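Local coordinates for DUF309 domain-containing protein (Thermus thermophilus, PDB 2CWY) that is of unknown function but belongs to the DUF309 family and folds into a compact, all-helical single-chain domain, at residues E6-L11 / Y18-V23; H50-R53 / G58-N61. All coordinates share one frame; numbering follows the deposited sequence.

How the interactions relate
From the N terminus, helix 5-13 runs into a short turn and the chain comes back as helix 17-30; interaction 1 closes that turn by packing residues 6-11 on 18-23. The chain then continues into helix 33-53, whose last turn enters interaction 2. There residues 50-53 meet 58-61 across the five-residue connection 54-58 to helix 59-69, closing a second loop. The contacts are in series and neither nest nor cross. Their centres lie about 16 Å apart, yet they touch: Y18 CD1 is 3.4 Å from H50 NE2, with the ring planes at about 35°. Helices 17-30 and 33-53 thus join the N-terminal pair to the later one.

Interaction 1. Residues E6-L11 / Y18-V23; sequences EEVLGL and YEVHEV
V20 meets the flat V8 peptide group at its carbonyl end: V20 CG2 is 3.8 Å from V8 O and lies beyond the oxygen, tilted out of the carbonyl plane, rather than over the middle of the face. The other flat group nearby, the E19 carboxylate, is turned aside by the bend at chi2 (61°), so E19 touches through its methylene, with CG 4.2 Å from L11 CD2. Its OE1 has a long, weak ion pair with R16.

The rest is aliphatic. V8 and V20 approach at about a right angle and touch through their CG1 methyls, 4.0 Å apart. Each of these methyls is anti to its own backbone N (chi1 163° in V20), which leaves V20 CG2, beside that N, to meet both V8 O and L11 CB, the latter at 3.8 Å. L11 reaches further with its two methyls: CD2 goes to E19, while CD1 lies 4.1 Å from V23 CG2.

The axes of segments 6-11 and 18-23 approach to 9.2 Å with N-to-C directions at 150°, the geometry of an antiparallel helical hairpin, and the CA atoms of V8 and V20 are the nearest pair across the segments. V20 also packs on A46 of helix 33-53, tying the hairpin to the next helix. With no hydrogen bond or salt bridge between the segments, their cohesion rests on van der Waals and hydrophobic packing.

Interaction 2. Residues H50-R53 / G58-N61; sequences HQRR and GLRN
R52 lays the start of its side chain against the backbone of G58, with R52 CG 3.8 Å from G58 N and 4.0 Å from G58 CA. The next methylene follows the same surface, R52 CD standing 4.0 Å from G58 N. G58 has no side chain, so the methylenes lie directly on its main chain, and the CA atoms of R52 and G58 come within 5.6 Å of each other.

Past these methylenes the arginine is bent at both chi2 (-79°) and chi3 (-66°), which brings the guanidinium nearer L59. L59 CD2 sits at the edge of that group and near its plane, 4.3 Å from R52 NH2, a loose apolar neighbour to the charged end. The polar work of NH2 is done elsewhere, in a hydrogen bond to L92 O on helix 81-92.

These contacts bracket a helix-loop-helix connection: helix 33-53 finishes with R53, residues 54-58 make the loop, G58 being its last residue, and helix 59-69 follows. Beside the R52 contact, Q51 and N61 approach at about a right angle, with amide planes 80° apart. What touches is a methylene and an oxygen, Q51 CG lying 4.0 Å from N61 OD1; the steep angle rules out stacking, and no hydrogen bond joins the two. Q51 instead uses its OE1 to accept a hydrogen bond from R56 NE, fastening the loop to the end of the helix before it. N61 leans on the same helix one to two turns earlier, where its side chain packs on L44, A47 and A48.

Interaction 1. Residues E6-L11 / Y18-V23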
loop_
_atom_site.group_PDB
_atom_site.type_symbol
_atom_site.label_atom_id
_atom_site.label_comp_id
_atom_site.label_asym_id
_atom_site.label_seq_id
_atom_site.Cartn_x
_atom_site.Cartn_y
_atom_site.Cartn_z
ATOM N N GLU A 6 -10.127 -2.639 7.671
ATOM C CA GLU A 6 -10.945 -3.786 7.317
ATOM C C GLU A 6 -11.574 -3.501 5.955
ATOM O O GLU A 6 -11.613 -4.359 5.083
ATOM C CB GLU A 6 -12.027 -4.022 8.371
ATOM C CG GLU A 6 -12.622 -5.430 8.339
ATOM C CD GLU A 6 -11.563 -6.535 8.186
ATOM O OE1 GLU A 6 -10.403 -6.344 8.627
ATOM O OE2 GLU A 6 -11.899 -7.606 7.632
ATOM N N GLU A 7 -12.059 -2.279 5.770
ATOM C CA GLU A 7 -12.655 -1.888 4.496
ATOM C C GLU A 7 -11.614 -1.840 3.386
ATOM O O GLU A 7 -11.852 -2.315 2.270
ATOM C CB GLU A 7 -13.297 -0.504 4.607
ATOM C CG GLU A 7 -14.595 -0.506 5.367
ATOM C CD GLU A 7 -15.573 -1.505 4.786
ATOM O OE1 GLU A 7 -15.892 -1.386 3.578
ATOM O OE2 GLU A 7 -16.006 -2.406 5.539
ATOM N N VAL A 8 -10.459 -1.265 3.693
ATOM C CA VAL A 8 -9.400 -1.129 2.699
ATOM C C VAL A 8 -8.897 -2.485 2.240
ATOM O O VAL A 8 -8.719 -2.722 1.050
ATOM C CB VAL A 8 -8.232 -0.286 3.251
ATOM C CG1 VAL A 8 -7.091 -0.237 2.235
ATOM C CG2 VAL A 8 -8.719 1.129 3.568
ATOM N N LEU A 9 -8.684 -3.387 3.183
ATOM C CA LEU A 9 -8.210 -4.719 2.828
ATOM C C LEU A 9 -9.315 -5.470 2.082
ATOM O O LEU A 9 -9.043 -6.406 1.325
ATOM C CB LEU A 9 -7.772 -5.471 4.087
ATOM C CG LEU A 9 -6.559 -4.830 4.764
ATOM C CD1 LEU A 9 -6.211 -5.591 6.032
ATOM C CD2 LEU A 9 -5.387 -4.815 3.791
ATOM N N GLY A 10 -10.558 -5.043 2.296
ATOM C CA GLY A 10 -11.687 -5.645 1.607
ATOM C C GLY A 10 -11.575 -5.322 0.127
ATOM O O GLY A 10 -11.769 -6.188 -0.729
ATOM N N LEU A 11 -11.261 -4.068 -0.183
ATOM C CA LEU A 11 -11.093 -3.653 -1.575
ATOM C C LEU A 11 -9.926 -4.424 -2.181
ATOM O O LEU A 11 -10.003 -4.907 -3.315
ATOM C CB LEU A 11 -10.778 -2.156 -1.659
ATOM C CG LEU A 11 -11.847 -1.187 -1.159
ATOM C CD1 LEU A 11 -11.212 0.192 -0.982
ATOM C CD2 LEU A 11 -13.012 -1.130 -2.150
ATOM N N TYR A 18 -6.739 0.034 -7.660
ATOM C CA TYR A 18 -6.782 1.461 -7.944
ATOM C C TYR A 18 -7.708 2.156 -6.932
ATOM O O TYR A 18 -7.459 3.285 -6.513
ATOM C CB TYR A 18 -7.254 1.687 -9.385
ATOM C CG TYR A 18 -6.683 2.937 -10.030
ATOM C CD1 TYR A 18 -6.847 3.173 -11.393
ATOM C CD2 TYR A 18 -5.978 3.878 -9.278
ATOM C CE1 TYR A 18 -6.325 4.319 -11.997
ATOM C CE2 TYR A 18 -5.450 5.030 -9.870
ATOM C CZ TYR A 18 -5.628 5.242 -11.230
ATOM O OH TYR A 18 -5.106 6.374 -11.824
ATOM N N GLU A 19 -8.758 1.459 -6.508
ATOM C CA GLU A 19 -9.676 2.019 -5.531
ATOM C C GLU A 19 -8.954 2.202 -4.181
ATOM O O GLU A 19 -9.177 3.186 -3.480
ATOM C CB GLU A 19 -10.877 1.095 -5.356
ATOM C CG GLU A 19 -12.136 1.820 -4.962
ATOM C CD GLU A 19 -12.555 2.834 -6.015
ATOM O OE1 GLU A 19 -12.401 2.542 -7.221
ATOM O OE2 GLU A 19 -13.043 3.917 -5.642
ATOM N N VAL A 20 -8.096 1.253 -3.819
ATOM C CA VAL A 20 -7.344 1.361 -2.576
ATOM C C VAL A 20 -6.528 2.649 -2.635
ATOM O O VAL A 20 -6.473 3.423 -1.673
ATOM C CB VAL A 20 -6.382 0.151 -2.382
ATOM C CG1 VAL A 20 -5.321 0.479 -1.318
ATOM C CG2 VAL A 20 -7.184 -1.076 -1.955
ATOM N N HIS A 21 -5.914 2.884 -3.785
ATOM C CA HIS A 21 -5.102 4.072 -3.993
ATOM C C HIS A 21 -5.926 5.359 -3.806
ATOM O O HIS A 21 -5.527 6.279 -3.082
ATOM C CB HIS A 21 -4.477 3.989 -5.395
ATOM C CG HIS A 21 -3.474 5.060 -5.677
ATOM N ND1 HIS A 21 -2.486 4.917 -6.627
ATOM C CD2 HIS A 21 -3.298 6.287 -5.130
ATOM C CE1 HIS A 21 -1.742 6.008 -6.651
ATOM N NE2 HIS A 21 -2.213 6.856 -5.754
ATOM N N GLU A 22 -7.087 5.415 -4.450
ATOM C CA GLU A 22 -7.975 6.573 -4.362
ATOM C C GLU A 22 -8.523 6.810 -2.954
ATOM O O GLU A 22 -8.623 7.952 -2.511
ATOM C CB GLU A 22 -9.148 6.396 -5.327
ATOM C CG GLU A 22 -9.984 7.641 -5.517
ATOM C CD GLU A 22 -11.170 7.396 -6.414
ATOM O OE1 GLU A 22 -11.002 6.707 -7.446
ATOM O OE2 GLU A 22 -12.269 7.897 -6.091
ATOM N N VAL A 23 -8.875 5.735 -2.248
ATOM C CA VAL A 23 -9.425 5.861 -0.903
ATOM C C VAL A 23 -8.398 6.354 0.122
ATOM O O VAL A 23 -8.746 7.075 1.055
ATOM C CB VAL A 23 -10.058 4.506 -0.439
ATOM C CG1 VAL A 23 -10.320 4.502 1.061
ATOM C CG2 VAL A 23 -11.368 4.296 -1.174
#

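Interaction 2. Residues H50-R53 / G58-N61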
loop_
_atom_site.group_PDB
_atom_site.type_symbol
_atom_site.label_atom_id
_atom_site.label_comp_id
_atom_site.label_asym_id
_atom_site.label_seq_id
_atom_site.Cartn_x
_atom_site.Cartn_y
_atom_site.Cartn_z
ATOM N N HIS A 50 -1.767 -2.716 -9.656
ATOM C CA HIS A 50 -2.647 -2.175 -10.690
ATOM C C HIS A 50 -1.862 -2.110 -12.007
ATOM O O HIS A 50 -2.366 -2.507 -13.057
ATOM C CB HIS A 50 -3.125 -0.772 -10.314
ATOM C CG HIS A 50 -3.901 -0.088 -11.399
ATOM N ND1 HIS A 50 -5.122 -0.545 -11.845
ATOM C CD2 HIS A 50 -3.609 0.997 -12.152
ATOM C CE1 HIS A 50 -5.549 0.228 -12.827
ATOM N NE2 HIS A 50 -4.649 1.172 -13.035
ATOM N N GLN A 51 -0.628 -1.614 -11.950
ATOM C CA GLN A 51 0.186 -1.533 -13.157
ATOM C C GLN A 51 0.388 -2.903 -13.777
ATOM O O GLN A 51 0.301 -3.056 -14.986
ATOM C CB GLN A 51 1.549 -0.908 -12.863
ATOM C CG GLN A 51 1.497 0.605 -12.649
ATOM C CD GLN A 51 0.995 1.353 -13.870
ATOM O OE1 GLN A 51 1.601 1.291 -14.937
ATOM N NE2 GLN A 51 -0.111 2.076 -13.715
ATOM N N ARG A 52 0.645 -3.905 -12.946
ATOM C CA ARG A 52 0.874 -5.240 -13.472
ATOM C C ARG A 52 -0.374 -5.849 -14.099
ATOM O O ARG A 52 -0.279 -6.640 -15.037
ATOM C CB ARG A 52 1.487 -6.122 -12.376
ATOM C CG ARG A 52 2.980 -5.779 -12.216
ATOM C CD ARG A 52 3.797 -6.454 -13.334
ATOM N NE ARG A 52 3.705 -7.886 -13.121
ATOM C CZ ARG A 52 4.528 -8.586 -12.347
ATOM N NH1 ARG A 52 4.317 -9.877 -12.187
ATOM N NH2 ARG A 52 5.598 -8.028 -11.801
ATOM N N ARG A 53 -1.541 -5.452 -13.615
ATOM C CA ARG A 53 -2.791 -5.943 -14.186
ATOM C C ARG A 53 -2.945 -5.418 -15.609
ATOM O O ARG A 53 -3.627 -6.027 -16.447
ATOM C CB ARG A 53 -3.979 -5.471 -13.353
ATOM C CG ARG A 53 -4.441 -6.449 -12.307
ATOM C CD ARG A 53 -5.796 -5.999 -11.799
ATOM N NE ARG A 53 -6.369 -6.928 -10.837
ATOM C CZ ARG A 53 -7.564 -6.771 -10.284
ATOM N NH1 ARG A 53 -8.307 -5.719 -10.607
ATOM N NH2 ARG A 53 -8.019 -7.659 -9.409
ATOM N N GLY A 58 5.747 -3.140 -12.389
ATOM C CA GLY A 58 5.347 -2.826 -11.028
ATOM C C GLY A 58 6.505 -2.715 -10.046
ATOM O O GLY A 58 6.339 -2.217 -8.931
ATOM N N LEU A 59 7.692 -3.169 -10.446
ATOM C CA LEU A 59 8.843 -3.131 -9.547
ATOM C C LEU A 59 9.303 -1.748 -9.126
ATOM O O LEU A 59 9.839 -1.597 -8.033
ATOM C CB LEU A 59 10.029 -3.895 -10.147
ATOM C CG LEU A 59 10.191 -5.341 -9.677
ATOM C CD1 LEU A 59 10.513 -5.363 -8.196
ATOM C CD2 LEU A 59 8.930 -6.120 -9.961
ATOM N N ARG A 60 9.120 -0.746 -9.981
ATOM C CA ARG A 60 9.530 0.610 -9.613
ATOM C C ARG A 60 8.675 1.062 -8.418
ATOM O O ARG A 60 9.189 1.615 -7.438
ATOM C CB ARG A 60 9.361 1.563 -10.804
ATOM C CG ARG A 60 9.892 2.971 -10.550
ATOM C CD ARG A 60 9.881 3.822 -11.826
ATOM N NE ARG A 60 10.570 5.099 -11.633
ATOM C CZ ARG A 60 10.712 6.026 -12.579
ATOM N NH1 ARG A 60 10.212 5.821 -13.794
ATOM N NH2 ARG A 60 11.354 7.160 -12.312
ATOM N N ASN A 61 7.371 0.810 -8.504
ATOM C CA ASN A 61 6.455 1.143 -7.421
ATOM C C ASN A 61 6.781 0.320 -6.164
ATOM O O ASN A 61 6.790 0.860 -5.059
ATOM C CB ASN A 61 5.004 0.911 -7.870
ATOM C CG ASN A 61 4.458 2.063 -8.712
ATOM O OD1 ASN A 61 3.412 1.940 -9.362
ATOM N ND2 ASN A 61 5.155 3.186 -8.694
#